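PDB 2R3S: uncharacterized protein from Nostoc punctiforme, which is of unknown function but is probably an O-methyltransferase, built from a dimerisation region and a Rossmann-like methyltransferase domain. Local coordinates for residues A[104-109]-A[134-139]; A[128-133]-A[294-299]; A[30-35]-A[66-71]; A[25-30]-A[94-99]. All blocks are in the same frame, centred on the assembly; numbering follows the deposited sequence. Where two conformers were deposited one is given.

Interaction 1: A[104-109]-A[134-139]; sequences PMITNG and HPVWVQ
Met105, a selenomethionine, reaches from helix 104-107 across to the turn that opens helix 136-143. Its CB packs on Val136 CG2 at 3.6 Å. In the conformer described, one of two deposited, SE runs on to Pro135 CG, 3.7 Å away. There SE also lies at the edge of the His134 imidazole, closest to CE1 at 3.8 Å and 77° off the ring normal, a selenium version of a Met-aromatic contact that belongs to this conformer. Val136 CG2, anti to its own backbone N, serves a second neighbour: Ile106 CG1 meets it at 3.8 Å, the two side chains crossing at about a right angle. Behind this shell, His134 ND1 accepts from Val136 N at 3.2 Å, with the donor in the ring plane and an N-H...N angle of 167°, which would hold the ring in this rotation. An alanine in place of His134 would probably leave Val136 N without its capping acceptor and open a gap beside the selenium. Farther out, Phe100 and Thr129 pack against both Ile106 and Val136, and Tyr17 of the second subunit lies on Ile106. The motif is side-chain capping at a helix start, here by a histidine, with an apolar flank set against a short neighbouring helix.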
loop_
_atom_site.group_PDB
_atom_site.type_symbol
_atom_site.label_atom_id
_atom_site.label_comp_id
_atom_site.label_asym_id
_atom_site.label_seq_id
_atom_site.Cartn_x
_atom_site.Cartn_y
_atom_site.Cartn_z
ATOM N N PRO A 104 -7.005 -6.816 10.864
ATOM C CA PRO A 104 -5.736 -6.554 11.552
ATOM C C PRO A 104 -4.992 -7.836 11.870
ATOM O O PRO A 104 -3.788 -7.822 12.007
ATOM C CB PRO A 104 -6.140 -5.806 12.818
ATOM C CG PRO A 104 -7.637 -5.855 12.900
ATOM C CD PRO A 104 -8.177 -6.252 11.556
HETATM N N MSE A 105 -5.710 -8.946 11.932
HETATM C CA MSE A 105 -5.130 -10.257 12.170
HETATM C C MSE A 105 -4.199 -10.662 11.019
HETATM O O MSE A 105 -3.299 -11.463 11.190
HETATM C CB MSE A 105 -6.258 -11.283 12.363
HETATM C CG MSE A 105 -7.241 -10.896 13.487
HETATM SE SE MSE A 105 -8.649 -12.180 13.896
HETATM C CE MSE A 105 -10.096 -11.470 12.778
ATOM N N ILE A 106 -4.430 -10.088 9.843
ATOM C CA ILE A 106 -3.541 -10.264 8.682
ATOM C C ILE A 106 -2.568 -9.080 8.541
ATOM O O ILE A 106 -1.367 -9.288 8.450
ATOM C CB ILE A 106 -4.356 -10.461 7.387
ATOM C CG1 ILE A 106 -5.135 -11.780 7.460
ATOM C CG2 ILE A 106 -3.439 -10.470 6.167
ATOM C CD1 ILE A 106 -4.195 -13.029 7.729
ATOM N N THR A 107 -3.081 -7.847 8.550
ATOM C CA THR A 107 -2.263 -6.654 8.275
ATOM C C THR A 107 -1.198 -6.345 9.346
ATOM O O THR A 107 -0.173 -5.746 9.029
ATOM C CB THR A 107 -3.125 -5.363 8.053
ATOM O OG1 THR A 107 -3.750 -4.991 9.278
ATOM C CG2 THR A 107 -4.199 -5.541 6.958
ATOM N N ASN A 108 -1.438 -6.746 10.596
ATOM C CA ASN A 108 -0.455 -6.605 11.670
ATOM C C ASN A 108 0.883 -7.291 11.404
ATOM O O ASN A 108 1.884 -6.785 11.851
ATOM C CB ASN A 108 -0.969 -7.142 12.997
ATOM C CG ASN A 108 -1.938 -6.213 13.675
ATOM O OD1 ASN A 108 -2.162 -5.072 13.252
ATOM N ND2 ASN A 108 -2.539 -6.716 14.753
ATOM N N GLY A 109 0.907 -8.433 10.718
ATOM C CA GLY A 109 2.187 -9.036 10.315
ATOM C C GLY A 109 3.086 -8.111 9.491
ATOM O O GLY A 109 4.311 -8.202 9.539
ATOM N N HIS A 134 -7.540 -20.072 15.344
ATOM C CA HIS A 134 -7.386 -18.640 15.158
ATOM C C HIS A 134 -8.631 -18.140 14.416
ATOM O O HIS A 134 -9.060 -18.766 13.428
ATOM C CB HIS A 134 -6.114 -18.326 14.367
ATOM C CG HIS A 134 -5.676 -16.895 14.467
ATOM N ND1 HIS A 134 -6.450 -15.846 14.020
ATOM C CD2 HIS A 134 -4.546 -16.341 14.965
ATOM C CE1 HIS A 134 -5.818 -14.709 14.244
ATOM N NE2 HIS A 134 -4.662 -14.980 14.826
ATOM N N PRO A 135 -9.263 -17.053 14.916
ATOM C CA PRO A 135 -10.527 -16.593 14.323
ATOM C C PRO A 135 -10.417 -15.972 12.926
ATOM O O PRO A 135 -11.432 -15.779 12.266
ATOM C CB PRO A 135 -11.029 -15.564 15.336
ATOM C CG PRO A 135 -9.792 -15.047 15.984
ATOM C CD PRO A 135 -8.879 -16.235 16.087
ATOM N N VAL A 136 -9.205 -15.664 12.474
ATOM C CA VAL A 136 -9.010 -15.130 11.135
ATOM C C VAL A 136 -9.511 -16.121 10.056
ATOM O O VAL A 136 -9.856 -15.702 8.960
ATOM C CB VAL A 136 -7.545 -14.649 10.896
ATOM C CG1 VAL A 136 -6.581 -15.822 10.572
ATOM C CG2 VAL A 136 -7.521 -13.557 9.830
ATOM N N TRP A 137 -9.612 -17.401 10.400
ATOM C CA TRP A 137 -10.039 -18.436 9.452
ATOM C C TRP A 137 -11.544 -18.541 9.342
ATOM O O TRP A 137 -12.051 -18.962 8.298
ATOM C CB TRP A 137 -9.333 -19.778 9.735
ATOM C CG TRP A 137 -7.843 -19.573 9.672
ATOM C CD1 TRP A 137 -6.942 -19.777 10.685
ATOM C CD2 TRP A 137 -7.078 -19.041 8.562
ATOM N NE1 TRP A 137 -5.684 -19.407 10.280
ATOM C CE2 TRP A 137 -5.736 -18.941 8.993
ATOM C CE3 TRP A 137 -7.396 -18.647 7.250
ATOM C CZ2 TRP A 137 -4.717 -18.465 8.162
ATOM C CZ3 TRP A 137 -6.375 -18.166 6.425
ATOM C CH2 TRP A 137 -5.063 -18.075 6.886
ATOM N N VAL A 138 -12.264 -18.064 10.365
ATOM C CA VAL A 138 -13.704 -17.848 10.245
ATOM C C VAL A 138 -13.949 -16.676 9.301
ATOM O O VAL A 138 -14.801 -16.778 8.420
ATOM C CB VAL A 138 -14.379 -17.649 11.624
ATOM C CG1 VAL A 138 -15.926 -17.426 11.503
ATOM C CG2 VAL A 138 -14.067 -18.838 12.511
ATOM N N GLN A 139 -13.191 -15.591 9.459
ATOM C CA GLN A 139 -13.295 -14.465 8.533
ATOM C C GLN A 139 -12.938 -14.878 7.109
ATOM O O GLN A 139 -13.644 -14.501 6.175
ATOM C CB GLN A 139 -12.443 -13.263 8.968
ATOM C CG GLN A 139 -13.039 -12.460 10.106
ATOM C CD GLN A 139 -14.490 -12.093 9.856
ATOM O OE1 GLN A 139 -14.803 -11.381 8.902
ATOM N NE2 GLN A 139 -15.389 -12.618 10.697
#

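Interaction 2: A[128-133]-A[294-299]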
loop_
_atom_site.group_PDB
_atom_site.type_symbol
_atom_site.label_atom_id
_atom_site.label_comp_id
_atom_site.label_asym_id
_atom_site.label_seq_id
_atom_site.Cartn_x
_atom_site.Cartn_y
_atom_site.Cartn_z
ATOM N N GLY A 128 1.724 -16.828 14.738
ATOM C CA GLY A 128 0.917 -15.984 13.889
ATOM C C GLY A 128 -0.476 -16.564 13.708
ATOM O O GLY A 128 -1.162 -16.888 14.668
ATOM N N THR A 129 -0.858 -16.748 12.454
ATOM C CA THR A 129 -2.191 -17.201 12.107
ATOM C C THR A 129 -2.359 -18.695 12.278
ATOM O O THR A 129 -3.453 -19.211 12.081
ATOM C CB THR A 129 -2.518 -16.852 10.630
ATOM O OG1 THR A 129 -1.523 -17.444 9.777
ATOM C CG2 THR A 129 -2.599 -15.351 10.424
ATOM N N LEU A 130 -1.283 -19.396 12.645
ATOM C CA LEU A 130 -1.315 -20.850 12.813
ATOM C C LEU A 130 -1.650 -21.297 14.247
ATOM O O LEU A 130 -1.698 -22.492 14.510
ATOM C CB LEU A 130 0.010 -21.465 12.329
ATOM C CG LEU A 130 0.397 -21.089 10.875
ATOM C CD1 LEU A 130 1.392 -22.064 10.293
ATOM C CD2 LEU A 130 -0.842 -20.966 9.916
ATOM N N SER A 131 -1.900 -20.362 15.166
ATOM C CA SER A 131 -2.360 -20.748 16.508
ATOM C C SER A 131 -3.704 -21.484 16.411
ATOM O O SER A 131 -4.500 -21.183 15.530
ATOM C CB SER A 131 -2.443 -19.554 17.472
ATOM O OG SER A 131 -3.354 -18.571 17.045
ATOM N N PRO A 132 -3.927 -22.491 17.278
ATOM C CA PRO A 132 -5.175 -23.256 17.252
ATOM C C PRO A 132 -6.440 -22.405 17.258
ATOM O O PRO A 132 -6.561 -21.452 18.045
ATOM C CB PRO A 132 -5.089 -24.085 18.527
ATOM C CG PRO A 132 -3.647 -24.315 18.683
ATOM C CD PRO A 132 -3.010 -23.022 18.306
ATOM N N GLU A 133 -7.343 -22.749 16.346
ATOM C CA GLU A 133 -8.630 -22.092 16.201
ATOM C C GLU A 133 -8.555 -20.565 16.058
ATOM O O GLU A 133 -9.419 -19.838 16.576
ATOM C CB GLU A 133 -9.524 -22.492 17.366
ATOM C CG GLU A 133 -9.595 -24.008 17.537
ATOM C CD GLU A 133 -10.559 -24.435 18.636
ATOM O OE1 GLU A 133 -10.253 -24.148 19.814
ATOM O OE2 GLU A 133 -11.604 -25.058 18.317
ATOM N N THR A 294 3.077 -13.676 8.173
ATOM C CA THR A 294 1.960 -14.197 8.948
ATOM C C THR A 294 2.130 -15.602 9.542
ATOM O O THR A 294 1.325 -15.993 10.368
ATOM C CB THR A 294 0.663 -14.219 8.117
ATOM O OG1 THR A 294 0.796 -15.135 7.024
ATOM C CG2 THR A 294 0.255 -12.818 7.631
ATOM N N THR A 295 3.118 -16.359 9.076
ATOM C CA THR A 295 3.356 -17.734 9.492
ATOM C C THR A 295 4.850 -17.864 9.883
ATOM O O THR A 295 5.686 -17.034 9.455
ATOM C CB THR A 295 3.025 -18.768 8.394
ATOM O OG1 THR A 295 4.031 -18.745 7.380
ATOM C CG2 THR A 295 1.646 -18.542 7.750
ATOM N N PRO A 296 5.189 -18.839 10.763
ATOM C CA PRO A 296 6.604 -19.027 11.139
ATOM C C PRO A 296 7.540 -19.581 10.056
ATOM O O PRO A 296 8.678 -19.176 10.028
ATOM C CB PRO A 296 6.533 -19.987 12.363
ATOM C CG PRO A 296 5.078 -19.886 12.845
ATOM C CD PRO A 296 4.298 -19.710 11.554
ATOM N N ASN A 297 7.080 -20.520 9.235
ATOM C CA ASN A 297 7.874 -21.237 8.246
ATOM C C ASN A 297 7.119 -21.472 6.927
ATOM O O ASN A 297 7.511 -22.347 6.156
ATOM C CB ASN A 297 8.282 -22.642 8.764
ATOM C CG ASN A 297 8.587 -22.692 10.264
ATOM O OD1 ASN A 297 9.543 -22.069 10.744
ATOM N ND2 ASN A 297 7.791 -23.482 11.007
ATOM N N GLY A 298 6.002 -20.786 6.694
ATOM C CA GLY A 298 5.225 -21.009 5.470
ATOM C C GLY A 298 5.945 -20.398 4.255
ATOM O O GLY A 298 6.858 -19.605 4.420
ATOM N N ASP A 299 5.511 -20.752 3.048
ATOM C CA ASP A 299 6.150 -20.287 1.805
ATOM C C ASP A 299 5.192 -20.527 0.661
ATOM O O ASP A 299 4.275 -21.346 0.779
ATOM C CB ASP A 299 7.442 -21.082 1.568
ATOM C CG ASP A 299 8.497 -20.337 0.726
ATOM O OD1 ASP A 299 8.237 -19.282 0.106
ATOM O OD2 ASP A 299 9.619 -20.856 0.712
HETATM O O HOH W 1 -1.304 -16.876 7.058
#
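Thr129 docks onto the carbonyl of Thr294, where helix 282-294 ends. Thr129 N donates to Thr294 O at 3.1 Å in a straight bond, 171° at the hydrogen, and the donor stands nearly on the line of the carbonyl bond. Gly128 CA adds a CH...O contact to the same oxygen at 3.5 Å; a CB on this positive-phi residue would collide with it. Thr129 OG1 may also point its proton there, but this is not settled, since a water lies 2.8 Å from Thr129 OG1. That water donates to Thr294 OG1 at 2.7 Å, and Thr294 OG1 is bonded in turn to Val290 O. Thr295 OG1 accepts from Gly298 N at 2.9 Å, an ST motif, and is also bonded to Met291 O one turn back. Beside these bonds, Leu130 CD1 touches Pro296 CD at 3.9 Å and Leu130 CD2 approaches Thr295 CG2 at 4.1 Å. An alanine in place of Thr295 would probably leave Gly298 N without its acceptor and Met291 O without its hydroxyl partner, and thin the packing beside Leu130. With the hydroxyls of Thr294 and Thr295 at the helix end and the carbonyl between the loops all supplied with partners, the junction can be buried without stranding these polar atoms.

Interaction 3: A[30-35]-A[66-71]; sequences NVFTAI and IGFMTK
Met69, a selenomethionine at the start of strand 69-72, sends its side chain toward helix 31-35, whose axis makes an angle of 59° with the strand segment and stays 12.0 Å from it at closest approach. Side chains from both segments fill that separation. CB points toward the helix, and CG sits between the backbone N and the carbonyl carbon (chi1 58°); this near half of the chain serves as a stem, and Leu63 and Val64 of helix 53-65 pack against the residue. An extended chi2 carries SE outward to Ile35 CD1, 4.0 Å away. The chain then bends at chi3 (62°), placing CE among three helix residues. CE comes to 3.4 Å from Phe32 CE1 and 3.7 Å from Phe32 CD1, touches Ile35 CD1 at 3.9 Å, and has Val31 CG1 as a looser neighbour at 4.4 Å. The selenomethionine crosses both Phe32 and Ile35 at about a right angle. Phe32 CE1 is shared with the preceding residue, meeting Phe68 CB at 4.1 Å. Ile23 and Ala26 of helix 17-28 and Leu78 of strand 75-78 also pack on Phe32. Helix and wing of this probable winged-helix domain are therefore joined across these segments by apolar contacts, with selenium where methionine would have sulfur; no hydrogen bond spans them, and their fit depends on shape and the exclusion of water from a buried core.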
loop_
_atom_site.group_PDB
_atom_site.type_symbol
_atom_site.label_atom_id
_atom_site.label_comp_id
_atom_site.label_asym_id
_atom_site.label_seq_id
_atom_site.Cartn_x
_atom_site.Cartn_y
_atom_site.Cartn_z
ATOM N N ASN A 30 -19.857 2.267 0.904
ATOM C CA ASN A 30 -20.727 1.873 -0.199
ATOM C C ASN A 30 -20.690 2.827 -1.396
ATOM O O ASN A 30 -21.647 2.914 -2.156
ATOM C CB ASN A 30 -22.159 1.676 0.285
ATOM C CG ASN A 30 -22.396 0.304 0.868
ATOM O OD1 ASN A 30 -21.462 -0.467 1.093
ATOM N ND2 ASN A 30 -23.668 -0.007 1.125
ATOM N N VAL A 31 -19.562 3.491 -1.608
ATOM C CA VAL A 31 -19.498 4.507 -2.641
ATOM C C VAL A 31 -19.887 3.931 -4.003
ATOM O O VAL A 31 -20.640 4.546 -4.748
ATOM C CB VAL A 31 -18.108 5.146 -2.742
ATOM C CG1 VAL A 31 -18.089 6.110 -3.892
ATOM C CG2 VAL A 31 -17.709 5.841 -1.409
ATOM N N PHE A 32 -19.361 2.763 -4.334
ATOM C CA PHE A 32 -19.584 2.170 -5.674
ATOM C C PHE A 32 -21.036 1.757 -5.905
ATOM O O PHE A 32 -21.528 1.845 -7.013
ATOM C CB PHE A 32 -18.690 0.948 -5.858
ATOM C CG PHE A 32 -17.261 1.210 -5.574
ATOM C CD1 PHE A 32 -16.495 1.957 -6.457
ATOM C CD2 PHE A 32 -16.669 0.736 -4.408
ATOM C CE1 PHE A 32 -15.137 2.214 -6.187
ATOM C CE2 PHE A 32 -15.314 0.979 -4.142
ATOM C CZ PHE A 32 -14.556 1.708 -5.038
ATOM N N THR A 33 -21.690 1.267 -4.847
ATOM C CA THR A 33 -23.115 0.913 -4.856
ATOM C C THR A 33 -24.004 2.132 -5.082
ATOM O O THR A 33 -25.042 2.029 -5.743
ATOM C CB THR A 33 -23.492 0.211 -3.533
ATOM O OG1 THR A 33 -22.674 -0.965 -3.384
ATOM C CG2 THR A 33 -24.975 -0.186 -3.496
ATOM N N ALA A 34 -23.591 3.273 -4.537
ATOM C CA ALA A 34 -24.307 4.548 -4.718
ATOM C C ALA A 34 -24.182 5.130 -6.134
ATOM O O ALA A 34 -25.131 5.759 -6.647
ATOM C CB ALA A 34 -23.834 5.573 -3.666
ATOM N N ILE A 35 -23.018 4.951 -6.755
ATOM C CA ILE A 35 -22.823 5.335 -8.150
ATOM C C ILE A 35 -23.440 4.313 -9.097
ATOM O O ILE A 35 -24.134 4.665 -10.051
ATOM C CB ILE A 35 -21.326 5.506 -8.519
ATOM C CG1 ILE A 35 -20.666 6.589 -7.657
ATOM C CG2 ILE A 35 -21.201 5.914 -9.971
ATOM C CD1 ILE A 35 -19.167 6.587 -7.713
ATOM N N ILE A 66 -6.408 6.692 -9.092
ATOM C CA ILE A 66 -5.903 5.318 -9.097
ATOM C C ILE A 66 -6.746 4.286 -9.915
ATOM O O ILE A 66 -6.465 3.126 -9.877
ATOM C CB ILE A 66 -5.567 4.855 -7.638
ATOM C CG1 ILE A 66 -6.835 4.508 -6.838
ATOM C CG2 ILE A 66 -4.802 5.962 -6.947
ATOM C CD1 ILE A 66 -6.575 4.009 -5.442
ATOM N N GLY A 67 -7.745 4.698 -10.685
ATOM C CA GLY A 67 -8.335 3.799 -11.702
ATOM C C GLY A 67 -9.668 3.109 -11.424
ATOM O O GLY A 67 -10.114 2.307 -12.230
ATOM N N PHE A 68 -10.312 3.410 -10.297
ATOM C CA PHE A 68 -11.618 2.797 -9.991
ATOM C C PHE A 68 -12.831 3.472 -10.657
ATOM O O PHE A 68 -13.916 2.896 -10.737
ATOM C CB PHE A 68 -11.819 2.728 -8.481
ATOM C CG PHE A 68 -10.929 1.729 -7.817
ATOM C CD1 PHE A 68 -11.310 0.400 -7.723
ATOM C CD2 PHE A 68 -9.699 2.099 -7.319
ATOM C CE1 PHE A 68 -10.467 -0.534 -7.137
ATOM C CE2 PHE A 68 -8.849 1.146 -6.729
ATOM C CZ PHE A 68 -9.251 -0.156 -6.650
HETATM N N MSE A 69 -12.662 4.683 -11.134
HETATM C CA MSE A 69 -13.787 5.433 -11.698
HETATM C C MSE A 69 -13.281 6.550 -12.574
HETATM O O MSE A 69 -12.075 6.820 -12.603
HETATM C CB MSE A 69 -14.675 5.990 -10.605
HETATM C CG MSE A 69 -14.019 6.893 -9.618
HETATM SE SE MSE A 69 -15.248 7.274 -8.068
HETATM C CE MSE A 69 -15.454 5.438 -7.372
ATOM N N THR A 70 -14.196 7.177 -13.312
ATOM C CA THR A 70 -13.837 8.287 -14.184
ATOM C C THR A 70 -14.603 9.506 -13.707
ATOM O O THR A 70 -15.564 9.363 -12.943
ATOM C CB THR A 70 -14.113 7.985 -15.667
ATOM O OG1 THR A 70 -15.503 7.728 -15.863
ATOM C CG2 THR A 70 -13.286 6.781 -16.114
ATOM N N LYS A 71 -14.136 10.687 -14.120
ATOM C CA LYS A 71 -14.730 11.954 -13.725
ATOM C C LYS A 71 -15.293 12.642 -14.956
ATOM O O LYS A 71 -14.547 13.145 -15.773
ATOM C CB LYS A 71 -13.682 12.827 -13.017
ATOM C CG LYS A 71 -14.280 13.899 -12.154
ATOM C CD LYS A 71 -13.217 14.725 -11.447
ATOM C CE LYS A 71 -13.842 15.879 -10.640
ATOM N NZ LYS A 71 -12.845 16.444 -9.703
#

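Interaction 4: A[25-30]-A[94-99]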
loop_
_atom_site.group_PDB
_atom_site.type_symbol
_atom_site.label_atom_id
_atom_site.label_comp_id
_atom_site.label_asym_id
_atom_site.label_seq_id
_atom_site.Cartn_x
_atom_site.Cartn_y
_atom_site.Cartn_z
ATOM N N ALA A 25 -12.062 2.636 2.660
ATOM C CA ALA A 25 -13.104 3.652 2.912
ATOM C C ALA A 25 -14.218 3.611 1.880
ATOM O O ALA A 25 -15.393 3.666 2.233
ATOM C CB ALA A 25 -12.508 5.085 3.002
ATOM N N ALA A 26 -13.853 3.503 0.606
ATOM C CA ALA A 26 -14.848 3.427 -0.470
ATOM C C ALA A 26 -15.799 2.251 -0.254
ATOM O O ALA A 26 -17.008 2.390 -0.396
ATOM C CB ALA A 26 -14.160 3.354 -1.885
ATOM N N VAL A 27 -15.264 1.096 0.110
ATOM C CA VAL A 27 -16.084 -0.096 0.290
ATOM C C VAL A 27 -16.983 0.005 1.518
ATOM O O VAL A 27 -18.187 -0.301 1.451
ATOM C CB VAL A 27 -15.224 -1.393 0.360
ATOM C CG1 VAL A 27 -16.071 -2.537 0.859
ATOM C CG2 VAL A 27 -14.648 -1.715 -1.019
ATOM N N GLU A 28 -16.390 0.420 2.634
ATOM C CA GLU A 28 -17.117 0.608 3.874
ATOM C C GLU A 28 -18.227 1.639 3.729
ATOM O O GLU A 28 -19.242 1.527 4.368
ATOM C CB GLU A 28 -16.186 1.062 4.993
ATOM C CG GLU A 28 -15.234 0.009 5.436
ATOM C CD GLU A 28 -14.337 0.433 6.570
ATOM O OE1 GLU A 28 -14.139 1.639 6.816
ATOM O OE2 GLU A 28 -13.777 -0.474 7.173
ATOM N N LEU A 29 -18.036 2.640 2.884
ATOM C CA LEU A 29 -19.042 3.686 2.713
ATOM C C LEU A 29 -20.026 3.392 1.587
ATOM O O LEU A 29 -20.933 4.164 1.351
ATOM C CB LEU A 29 -18.362 5.035 2.477
ATOM C CG LEU A 29 -17.598 5.609 3.668
ATOM C CD1 LEU A 29 -16.876 6.896 3.262
ATOM C CD2 LEU A 29 -18.548 5.854 4.814
ATOM N N ASN A 30 -19.857 2.267 0.904
ATOM C CA ASN A 30 -20.727 1.873 -0.199
ATOM C C ASN A 30 -20.690 2.827 -1.396
ATOM O O ASN A 30 -21.647 2.914 -2.156
ATOM C CB ASN A 30 -22.159 1.676 0.285
ATOM C CG ASN A 30 -22.396 0.304 0.868
ATOM O OD1 ASN A 30 -21.462 -0.467 1.093
ATOM N ND2 ASN A 30 -23.668 -0.007 1.125
ATOM N N VAL A 94 -17.281 -8.604 -4.910
ATOM C CA VAL A 94 -16.284 -9.205 -4.041
ATOM C C VAL A 94 -15.782 -8.250 -2.958
ATOM O O VAL A 94 -14.899 -8.577 -2.194
ATOM C CB VAL A 94 -15.087 -9.719 -4.852
ATOM C CG1 VAL A 94 -15.505 -10.969 -5.669
ATOM C CG2 VAL A 94 -14.540 -8.627 -5.720
ATOM N N GLY A 95 -16.383 -7.088 -2.849
ATOM C CA GLY A 95 -15.863 -6.052 -1.987
ATOM C C GLY A 95 -15.683 -6.424 -0.527
ATOM O O GLY A 95 -14.830 -5.862 0.117
ATOM N N ASP A 96 -16.478 -7.354 -0.001
ATOM C CA ASP A 96 -16.356 -7.701 1.408
ATOM C C ASP A 96 -15.200 -8.643 1.696
ATOM O O ASP A 96 -14.977 -9.001 2.853
ATOM C CB ASP A 96 -17.680 -8.205 1.962
ATOM C CG ASP A 96 -18.780 -7.099 1.968
ATOM O OD1 ASP A 96 -18.489 -5.881 1.813
ATOM O OD2 ASP A 96 -19.948 -7.467 2.115
ATOM N N ALA A 97 -14.426 -9.001 0.669
ATOM C CA ALA A 97 -13.164 -9.727 0.894
ATOM C C ALA A 97 -12.257 -8.961 1.857
ATOM O O ALA A 97 -11.425 -9.578 2.543
ATOM C CB ALA A 97 -12.419 -10.029 -0.452
ATOM N N ILE A 98 -12.400 -7.632 1.922
ATOM C CA ILE A 98 -11.573 -6.826 2.837
ATOM C C ILE A 98 -11.767 -7.231 4.310
ATOM O O ILE A 98 -10.923 -6.933 5.151
ATOM C CB ILE A 98 -11.804 -5.270 2.704
ATOM C CG1 ILE A 98 -13.232 -4.864 3.124
ATOM C CG2 ILE A 98 -11.467 -4.769 1.296
ATOM C CD1 ILE A 98 -13.390 -3.290 3.381
ATOM N N GLU A 99 -12.866 -7.898 4.634
ATOM C CA GLU A 99 -13.066 -8.367 6.011
ATOM C C GLU A 99 -12.007 -9.354 6.485
ATOM O O GLU A 99 -11.693 -9.421 7.679
ATOM C CB GLU A 99 -14.465 -8.946 6.177
ATOM C CG GLU A 99 -15.547 -7.844 6.231
ATOM C CD GLU A 99 -16.979 -8.410 6.232
ATOM O OE1 GLU A 99 -17.149 -9.646 6.447
ATOM O OE2 GLU A 99 -17.931 -7.610 5.997
#
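The C-terminal turn of helix 17-28, in the dimerisation region, rests on the 3-10 turn 95-97 and the start of helix 98-101, with Val27 facing Gly95 and Ile98. Val27 CG1, anti to its backbone N (chi1 167°), makes the central approaches: it lies 3.6 Å from Gly95 O and 3.8 Å from Ile98 CD1. Ile98 CD1 also reaches Val27 CB at 4.0 Å, the two side chains lying alongside each other and running in opposite senses. Around this apolar pair the approaches are looser, Glu28 CG standing 4.3 Å from Ile98 CD1 and Asp96 OD1 4.2 Å from Val27 CG1. The polar ends are engaged by other partners. Asp96 OD1 forms a salt bridge with Arg88 NH2 and a hydrogen bond with Tyr93 OH, while Arg88 NE bonds to Asn30 OD1, so that one arginine links both segments from the side. Glu28 OE1 is bonded to Thr114 OG1 of the second subunit, whose Phe11 packs on Ala97. Asn30 closes the helix with a positive phi in a Schellman motif, its N bonded to Val27 O at 3.1 Å. No hydrogen bond passes directly between the two segments; the interface joins a small aliphatic patch to a flanking charged network, in which the arginine would probably offset the charge of Asp96.

Overall arrangement
From the N terminus, helix 17-28 enters interaction 4 and passes through Asn30, shared by both contacts, into interaction 3. Interaction 3 closes first, at 66-71, tying helix 31-35 to strand 69-72, probably the wing; interaction 4 closes around it at 94-99, joining helix 17-28 to the 95-101 region, so 3 is nested in 4. Segment 104-109 then opens interaction 1, which ties helix 104-107 to helix 136-143. Before that closes at 134-139, segment 128-133 opens interaction 2, binding the loop before helix 136-143 to the end of helix 282-294; the two therefore cross, and they touch through Trp137 NE1 and Thr129 O. Gln139 packs on Glu99, joining interactions 1 and 4. All four also touch the second subunit.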